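Local coordinates for phytase (Citrobacter braakii, PDB 3ZHC), which belongs to branch 2 of the histidine phosphatase superfamily, a family of proteins with a mixed alpha/beta core and a largely helical part beside it, at residues Gly323-Leu328 with Asp346-Gly351; Phe185-Asn190 with Trp264-Ser269. The protein carries 2 engineered substitutions. One frame throughout, in Å; residues are numbered along the deposited sequence.

Contact 1 (Gly323-Leu328 with Asp346-Gly351); sequences GHDTNL and DNTPPG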
ATOM      1  N   GLY B 323     -22.222 -14.006   1.904  1.00 11.89           N
ATOM      2  CA  GLY B 323     -22.369 -13.252   0.681  1.00 11.96           C
ATOM      3  C   GLY B 323     -21.153 -13.415  -0.205  1.00 11.96           C
ATOM      4  O   GLY B 323     -20.523 -14.479  -0.222  1.00 12.03           O
ATOM      5  N   HIS B 324     -20.829 -12.337  -0.936  1.00 12.01           N
ATOM      6  CA  HIS B 324     -19.769 -12.319  -1.939  1.00 11.94           C
ATOM      7  C   HIS B 324     -18.777 -11.208  -1.690  1.00 11.86           C
ATOM      8  O   HIS B 324     -18.983 -10.335  -0.796  1.00 12.03           O
ATOM      9  CB  HIS B 324     -20.412 -12.129  -3.310  1.00 12.08           C
ATOM     10  CG  HIS B 324     -21.616 -12.993  -3.525  1.00 12.19           C
ATOM     11  ND1 HIS B 324     -21.530 -14.267  -4.026  1.00 12.00           N
ATOM     12  CD2 HIS B 324     -22.934 -12.769  -3.295  1.00 12.62           C
ATOM     13  CE1 HIS B 324     -22.735 -14.795  -4.103  1.00 12.04           C
ATOM     14  NE2 HIS B 324     -23.607 -13.910  -3.666  1.00 12.40           N
ATOM     15  N   ASP B 325     -17.695 -11.221  -2.472  1.00 11.65           N
ATOM     16  CA  ASP B 325     -16.677 -10.147  -2.407  1.00 11.40           C
ATOM     17  C   ASP B 325     -17.264  -8.765  -2.736  1.00 11.10           C
ATOM     18  O   ASP B 325     -16.836  -7.747  -2.165  1.00 10.77           O
ATOM     19  CB  ASP B 325     -15.389 -10.435  -3.280  1.00 11.60           C
ATOM     20  CG  ASP B 325     -15.678 -11.089  -4.653  1.00 12.37           C
ATOM     21  OD1 ASP B 325     -16.859 -11.162  -5.101  1.00 13.83           O
ATOM     22  OD2 ASP B 325     -14.689 -11.532  -5.284  1.00 13.03           O
ATOM     23  N   THR B 326     -18.247  -8.742  -3.649  1.00 10.84           N
ATOM     24  CA  THR B 326     -18.946  -7.511  -4.022  1.00 10.63           C
ATOM     25  C   THR B 326     -19.558  -6.848  -2.783  1.00 10.38           C
ATOM     26  O   THR B 326     -19.433  -5.647  -2.616  1.00 10.43           O
ATOM     27  CB  THR B 326     -20.033  -7.767  -5.074  1.00 10.65           C
ATOM     28  OG1 THR B 326     -20.975  -8.715  -4.572  1.00 11.17           O
ATOM     29  CG2 THR B 326     -19.417  -8.307  -6.375  1.00 10.93           C
ATOM     30  N   ASN B 327     -20.188  -7.658  -1.921  1.00  9.97           N
ATOM     31  CA  ASN B 327     -20.822  -7.168  -0.686  1.00  9.76           C
ATOM     32  C   ASN B 327     -19.821  -6.622   0.328  1.00  9.68           C
ATOM     33  O   ASN B 327     -20.081  -5.587   0.936  1.00  9.80           O
ATOM     34  CB  ASN B 327     -21.673  -8.262  -0.025  1.00  9.69           C
ATOM     35  CG  ASN B 327     -22.736  -8.834  -0.968  1.00  9.56           C
ATOM     36  OD1 ASN B 327     -22.770 -10.037  -1.209  1.00  9.48           O
ATOM     37  ND2 ASN B 327     -23.579  -7.971  -1.513  1.00  8.21           N
ATOM     38  N   LEU B 328     -18.686  -7.315   0.514  1.00  9.57           N
ATOM     39  CA  LEU B 328     -17.613  -6.831   1.406  1.00  9.48           C
ATOM     40  C   LEU B 328     -17.093  -5.475   0.921  1.00  9.48           C
ATOM     41  O   LEU B 328     -16.873  -4.561   1.728  1.00  9.41           O
ATOM     42  CB  LEU B 328     -16.437  -7.815   1.494  1.00  9.39           C
ATOM     43  CG  LEU B 328     -16.693  -9.220   2.085  1.00  9.49           C
ATOM     44  CD1 LEU B 328     -15.403 -10.022   2.086  1.00  8.85           C
ATOM     45  CD2 LEU B 328     -17.281  -9.156   3.499  1.00  9.16           C
ATOM     46  N   ASP B 346      -5.639 -10.642  -1.911  1.00 10.68           N
ATOM     47  CA  ASP B 346      -7.028 -10.260  -2.227  1.00 10.69           C
ATOM     48  C   ASP B 346      -7.579  -9.530  -1.008  1.00 10.43           C
ATOM     49  O   ASP B 346      -7.570 -10.088   0.087  1.00 10.43           O
ATOM     50  CB  ASP B 346      -7.876 -11.504  -2.572  1.00 10.61           C
ATOM     51  CG  ASP B 346      -9.291 -11.171  -3.079  1.00 11.08           C
ATOM     52  OD1 ASP B 346      -9.753  -9.999  -3.006  1.00 11.71           O
ATOM     53  OD2 ASP B 346      -9.965 -12.115  -3.557  1.00 11.33           O
ATOM     54  N   ASN B 347      -8.049  -8.291  -1.199  1.00 10.14           N
ATOM     55  CA  ASN B 347      -8.645  -7.483  -0.095  1.00 10.10           C
ATOM     56  C   ASN B 347      -9.985  -8.042   0.391  1.00 10.06           C
ATOM     57  O   ASN B 347     -10.381  -7.807   1.515  1.00  9.84           O
ATOM     58  CB  ASN B 347      -8.842  -6.012  -0.511  1.00 10.03           C
ATOM     59  CG  ASN B 347      -7.510  -5.225  -0.663  1.00  9.99           C
ATOM     60  OD1 ASN B 347      -6.427  -5.683  -0.278  1.00 10.82           O
ATOM     61  ND2 ASN B 347      -7.614  -4.034  -1.227  1.00  9.30           N
ATOM     62  N   THR B 348     -10.668  -8.778  -0.490  1.00 10.20           N
ATOM     63  CA  THR B 348     -11.922  -9.423  -0.203  1.00 10.31           C
ATOM     64  C   THR B 348     -11.729 -10.932  -0.519  1.00 10.46           C
ATOM     65  O   THR B 348     -12.360 -11.475  -1.451  1.00 10.45           O
ATOM     66  CB  THR B 348     -13.019  -8.777  -1.028  1.00 10.42           C
ATOM     67  OG1 THR B 348     -12.651  -8.800  -2.419  1.00 10.45           O
ATOM     68  CG2 THR B 348     -13.209  -7.334  -0.594  1.00 10.05           C
ATOM     69  N   PRO B 349     -10.856 -11.615   0.265  1.00 10.60           N
ATOM     70  CA  PRO B 349     -10.464 -12.998  -0.047  1.00 10.80           C
ATOM     71  C   PRO B 349     -11.539 -14.052   0.294  1.00 11.07           C
ATOM     72  O   PRO B 349     -12.462 -13.753   1.064  1.00 11.08           O
ATOM     73  CB  PRO B 349      -9.258 -13.201   0.847  1.00 10.81           C
ATOM     74  CG  PRO B 349      -9.626 -12.422   2.087  1.00 10.82           C
ATOM     75  CD  PRO B 349     -10.331 -11.201   1.586  1.00 10.61           C
ATOM     76  N   PRO B 350     -11.413 -15.286  -0.273  1.00 11.38           N
ATOM     77  CA  PRO B 350     -12.375 -16.353  -0.003  1.00 11.62           C
ATOM     78  C   PRO B 350     -12.527 -16.619   1.499  1.00 11.84           C
ATOM     79  O   PRO B 350     -11.537 -16.781   2.196  1.00 11.95           O
ATOM     80  CB  PRO B 350     -11.761 -17.556  -0.722  1.00 11.58           C
ATOM     81  CG  PRO B 350     -10.949 -16.953  -1.800  1.00 11.60           C
ATOM     82  CD  PRO B 350     -10.358 -15.749  -1.202  1.00 11.41           C
ATOM     83  N   GLY B 351     -13.760 -16.636   1.983  1.00 12.13           N
ATOM     84  CA  GLY B 351     -14.015 -16.826   3.414  1.00 12.38           C
ATOM     85  C   GLY B 351     -13.707 -15.618   4.300  1.00 12.53           C
ATOM     86  O   GLY B 351     -13.851 -15.716   5.513  1.00 12.50           O
TER
HETATM   87  O   HOH W   1     -12.329 -10.752  -4.081  1.00  8.96           O
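Thr348 sits against the first turn of helix 325-335, touching Asp325 and Leu328. It gives up 73 Å² to the contact and each of these two partners 41 Å², nearly all of the 169 Å² buried. The backbones come nearest at Asp325 and Thr348, whose CA atoms are 5.3 Å apart. A Thr348 chi1 of 54° places OG1 between its own backbone N and carbonyl carbon, and the two branches then divide the work. OG1 lies 3.3 Å from CB of Asp325, whereas CG2 lies 3.9 Å from CB of Leu328, one helical turn further on. Thr348 and Leu328 run alongside each other, pointing opposite ways: methyl CG2 packs beside the Leu328 CB methylene, and Leu328 CD1 is 4.1 Å from Thr348 CB.

The polar link is indirect. Water 1 stands 2.8 Å from Asp325 OD2, 2.7 Å from Thr348 O and 2.6 Å from Thr348 OG1; more acceptors surround it than its protons can serve at once. Within the loop, Thr348 N donates to Asp346 OD1 (2.9 Å, N-H...O angle 152°) from 54° above the carboxylate plane, closing an Asx turn. Arg38 ties both sides together: it forms salt bridges with Asp325 OD2 and Asp346 OD2 and also donates to Thr348 O.

His324 takes the N-cap position just before Asp325, and its ring meets that of His39. Arg38 and His39 open the RHGxRxP signature, and His324-Asp325 is the His-Asp pair of this superfamily; their meeting beside a buried loop is characteristic of the histidine acid phosphatase active-site region.

Contact 2 (Phe185-Asn190 with Trp264-Ser269); sequences FRTLEN and WRDLLS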
ATOM      1  N   PHE B 185       0.044  -4.544 -15.012  1.00 15.86           N
ATOM      2  CA  PHE B 185      -0.344  -5.140 -16.292  1.00 15.62           C
ATOM      3  C   PHE B 185       0.835  -5.864 -16.959  1.00 15.46           C
ATOM      4  O   PHE B 185       0.631  -6.901 -17.574  1.00 15.27           O
ATOM      5  CB  PHE B 185      -0.947  -4.105 -17.255  1.00 15.57           C
ATOM      6  CG  PHE B 185      -2.375  -3.761 -16.961  1.00 15.39           C
ATOM      7  CD1 PHE B 185      -3.405  -4.665 -17.277  1.00 14.91           C
ATOM      8  CD2 PHE B 185      -2.716  -2.530 -16.374  1.00 15.25           C
ATOM      9  CE1 PHE B 185      -4.746  -4.345 -17.013  1.00 14.78           C
ATOM     10  CE2 PHE B 185      -4.057  -2.208 -16.104  1.00 14.68           C
ATOM     11  CZ  PHE B 185      -5.072  -3.119 -16.427  1.00 14.90           C
ATOM     12  N   ARG B 186       2.054  -5.314 -16.831  1.00 15.32           N
ATOM     13  CA  ARG B 186       3.265  -5.994 -17.339  1.00 15.30           C
ATOM     14  C   ARG B 186       3.464  -7.345 -16.648  1.00 15.23           C
ATOM     15  O   ARG B 186       3.840  -8.328 -17.303  1.00 15.32           O
ATOM     16  CB  ARG B 186       4.554  -5.144 -17.153  1.00 15.28           C
ATOM     17  CG  ARG B 186       4.600  -3.769 -17.867  1.00 15.49           C
ATOM     18  CD  ARG B 186       4.396  -3.869 -19.389  1.00 15.74           C
ATOM     19  NE  ARG B 186       2.983  -3.923 -19.726  1.00 15.96           N
ATOM     20  CZ  ARG B 186       2.160  -2.853 -19.807  1.00 15.89           C
ATOM     21  NH1 ARG B 186       2.597  -1.607 -19.585  1.00 15.62           N
ATOM     22  NH2 ARG B 186       0.877  -3.043 -20.117  1.00 15.85           N
ATOM     23  N   THR B 187       3.211  -7.392 -15.335  1.00 15.12           N
ATOM     24  CA  THR B 187       3.354  -8.643 -14.560  1.00 15.08           C
ATOM     25  C   THR B 187       2.310  -9.673 -15.010  1.00 14.98           C
ATOM     26  O   THR B 187       2.652 -10.843 -15.241  1.00 14.98           O
ATOM     27  CB  THR B 187       3.276  -8.399 -13.030  1.00 15.11           C
ATOM     28  OG1 THR B 187       4.266  -7.438 -12.654  1.00 14.90           O
ATOM     29  CG2 THR B 187       3.526  -9.701 -12.239  1.00 15.09           C
ATOM     30  N   LEU B 188       1.053  -9.242 -15.141  1.00 14.85           N
ATOM     31  CA  LEU B 188      -0.017 -10.138 -15.635  1.00 14.72           C
ATOM     32  C   LEU B 188       0.338 -10.689 -17.037  1.00 14.66           C
ATOM     33  O   LEU B 188       0.220 -11.884 -17.279  1.00 14.54           O
ATOM     34  CB  LEU B 188      -1.390  -9.442 -15.652  1.00 14.72           C
ATOM     35  CG  LEU B 188      -2.578 -10.249 -16.219  1.00 14.58           C
ATOM     36  CD1 LEU B 188      -2.725 -11.583 -15.465  1.00 14.87           C
ATOM     37  CD2 LEU B 188      -3.840  -9.453 -16.147  1.00 14.58           C
ATOM     38  N   GLU B 189       0.771  -9.797 -17.923  1.00 14.58           N
ATOM     39  CA  GLU B 189       1.228 -10.162 -19.286  1.00 14.55           C
ATOM     40  C   GLU B 189       2.368 -11.185 -19.280  1.00 14.47           C
ATOM     41  O   GLU B 189       2.350 -12.116 -20.075  1.00 14.38           O
ATOM     42  CB  GLU B 189       1.640  -8.918 -20.043  1.00 14.58           C
ATOM     43  CG  GLU B 189       0.432  -8.042 -20.463  1.00 14.55           C
ATOM     44  CD  GLU B 189       0.803  -6.596 -20.747  1.00 14.86           C
ATOM     45  OE1 GLU B 189       2.015  -6.287 -20.889  1.00 14.98           O
ATOM     46  OE2 GLU B 189      -0.118  -5.751 -20.826  1.00 14.98           O
ATOM     47  N   ASN B 190       3.348 -10.996 -18.376  1.00 14.49           N
ATOM     48  CA  ASN B 190       4.460 -11.948 -18.219  0.50 14.49           C
ATOM     49  C   ASN B 190       3.965 -13.309 -17.728  1.00 14.43           C
ATOM     50  O   ASN B 190       4.417 -14.349 -18.208  1.00 14.40           O
ATOM     51  CB  ASN B 190       5.524 -11.402 -17.258  0.50 14.53           C
ATOM     52  CG  ASN B 190       6.740 -12.315 -17.146  0.50 14.69           C
ATOM     53  OD1 ASN B 190       7.477 -12.508 -18.106  0.50 14.64           O
ATOM     54  ND2 ASN B 190       6.949 -12.880 -15.953  0.50 15.63           N
ATOM     55  N   TRP B 264       2.493 -11.394  -6.577  1.00 15.24           N
ATOM     56  CA  TRP B 264       1.110 -11.673  -6.134  1.00 14.84           C
ATOM     57  C   TRP B 264       0.301 -10.408  -5.963  1.00 14.60           C
ATOM     58  O   TRP B 264      -0.855 -10.353  -6.397  1.00 14.60           O
ATOM     59  CB  TRP B 264       1.068 -12.484  -4.816  1.00 14.72           C
ATOM     60  CG  TRP B 264       1.086 -13.913  -5.020  1.00 14.70           C
ATOM     61  CD1 TRP B 264       2.100 -14.776  -4.722  1.00 14.99           C
ATOM     62  CD2 TRP B 264       0.039 -14.699  -5.582  1.00 14.55           C
ATOM     63  NE1 TRP B 264       1.747 -16.052  -5.059  1.00 14.82           N
ATOM     64  CE2 TRP B 264       0.487 -16.040  -5.593  1.00 14.67           C
ATOM     65  CE3 TRP B 264      -1.250 -14.401  -6.087  1.00 14.65           C
ATOM     66  CZ2 TRP B 264      -0.303 -17.104  -6.093  1.00 14.96           C
ATOM     67  CZ3 TRP B 264      -2.044 -15.463  -6.588  1.00 14.86           C
ATOM     68  CH2 TRP B 264      -1.555 -16.801  -6.582  1.00 15.03           C
ATOM     69  N   ARG B 265       0.906  -9.393  -5.336  1.00 14.25           N
ATOM     70  CA  ARG B 265       0.220  -8.122  -5.101  1.00 14.14           C
ATOM     71  C   ARG B 265       0.160  -7.254  -6.353  1.00 13.93           C
ATOM     72  O   ARG B 265      -0.804  -6.514  -6.503  1.00 13.94           O
ATOM     73  CB  ARG B 265       0.817  -7.376  -3.894  1.00 14.17           C
ATOM     74  CG  ARG B 265       0.494  -8.122  -2.556  1.00 14.33           C
ATOM     75  CD  ARG B 265       0.658  -7.235  -1.352  1.00 14.02           C
ATOM     76  NE  ARG B 265       0.247  -7.886  -0.114  1.00 13.92           N
ATOM     77  CZ  ARG B 265      -0.981  -7.855   0.435  1.00 13.15           C
ATOM     78  NH1 ARG B 265      -2.014  -7.190  -0.137  1.00 13.02           N
ATOM     79  NH2 ARG B 265      -1.181  -8.502   1.581  1.00 12.66           N
ATOM     80  N   ASP B 266       1.170  -7.338  -7.249  1.00 13.65           N
ATOM     81  CA  ASP B 266       1.068  -6.710  -8.598  1.00 13.34           C
ATOM     82  C   ASP B 266      -0.165  -7.199  -9.298  1.00 13.00           C
ATOM     83  O   ASP B 266      -0.923  -6.416  -9.857  1.00 12.96           O
ATOM     84  CB  ASP B 266       2.254  -7.080  -9.520  1.00 13.51           C
ATOM     85  CG  ASP B 266       3.501  -6.284  -9.264  1.00 13.83           C
ATOM     86  OD1 ASP B 266       3.527  -5.413  -8.363  1.00 14.84           O
ATOM     87  OD2 ASP B 266       4.496  -6.541 -10.007  1.00 14.44           O
ATOM     88  N   LEU B 267      -0.355  -8.523  -9.276  1.00 12.65           N
ATOM     89  CA  LEU B 267      -1.501  -9.162  -9.937  1.00 12.35           C
ATOM     90  C   LEU B 267      -2.818  -8.765  -9.286  1.00 12.20           C
ATOM     91  O   LEU B 267      -3.694  -8.224  -9.933  1.00 12.10           O
ATOM     92  CB  LEU B 267      -1.341 -10.694  -9.930  1.00 12.28           C
ATOM     93  CG  LEU B 267      -0.197 -11.225 -10.808  1.00 11.99           C
ATOM     94  CD1 LEU B 267       0.110 -12.683 -10.487  1.00 11.29           C
ATOM     95  CD2 LEU B 267      -0.529 -11.044 -12.271  1.00 11.27           C
ATOM     96  N   LEU B 268      -2.939  -9.026  -7.997  1.00 12.15           N
ATOM     97  CA  LEU B 268      -4.196  -8.715  -7.281  1.00 12.09           C
ATOM     98  C   LEU B 268      -4.498  -7.193  -7.100  1.00 11.94           C
ATOM     99  O   LEU B 268      -5.611  -6.859  -6.755  1.00 12.16           O
ATOM    100  CB  LEU B 268      -4.292  -9.548  -5.990  1.00 12.15           C
ATOM    101  CG  LEU B 268      -4.800 -10.970  -6.429  1.00 12.64           C
ATOM    102  CD1 LEU B 268      -4.115 -12.091  -5.751  1.00 13.14           C
ATOM    103  CD2 LEU B 268      -6.363 -11.042  -6.296  1.00 11.77           C
ATOM    104  N   SER B 269      -3.516  -6.298  -7.355  1.00 11.78           N
ATOM    105  CA  SER B 269      -3.784  -4.846  -7.336  0.50 11.74           C
ATOM    106  C   SER B 269      -4.813  -4.481  -8.415  1.00 11.60           C
ATOM    107  O   SER B 269      -5.588  -3.553  -8.239  1.00 11.61           O
ATOM    108  CB  SER B 269      -2.505  -4.032  -7.540  0.50 11.78           C
ATOM    109  OG  SER B 269      -1.681  -4.117  -6.401  0.50 11.96           O
TER
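Thr187 and Leu188 meet Asp266 and Leu267 where two helices, 182-192 and 260-280, pack crosswise. The short axes approach to 8.5 Å with a signed crossing angle of -107°, and 187 Å² is buried. Along helix 182-192, Phe185 points away from the interface and meets Trp232 edge-to-face. Arg186 also leads away; its NE and NH2 grip the two carboxylate oxygens of Glu189 side-on, one turn along the same helix.

Thr187 points into the contact. Its OG1 is 2.8 Å from Asp266 OD2, a hydrogen bond that is not settled, because the single proton could instead go to Ser183 O one turn back. The two side chains are set roughly perpendicular, and CG2 of Thr187 rests 4.0 Å from CB of Asp266. The carboxylate is also held by two salt bridges, OD2 to Lys262 and, as its strongest partner, OD1 to Lys117 of the second subunit. This charge therefore lies where helix packing meets the dimer interface, and the two lysines probably stabilise its ionised form.

Leu188 supplies the apolar half. Leu267 leaves its helix obliquely, but with CG beside the backbone N (chi1 -68°) its end swings nearer. CD2 makes the close contacts with Leu188: it is 3.8 Å from Leu188 CB, 3.9 Å from CD1 of the same leucine and, lying close over the backbone, 3.5 Å from Leu188 CA.

In the fold
Helix 260-280 joins the two contacts, whose centres are 20 Å apart. Its segment 264-269 packs on helix 182-192 in contact 2, and further along it His271 and Asn272 touch Asp346 while Phe275 touches Asp325, both in contact 1. The contacts meet directly where Asp346 CB lies 4.0 Å from Leu268 CD2. Contact 1 is central, about 1 Å from the centre of the chain, beside the signature residues Arg38 and His39; contact 2 lies about 20 Å from that centre and borders the second subunit. A formic acid molecule, probably from the crystallisation liquor, sits about 5 Å from the Asp266 side chain, at contact 2.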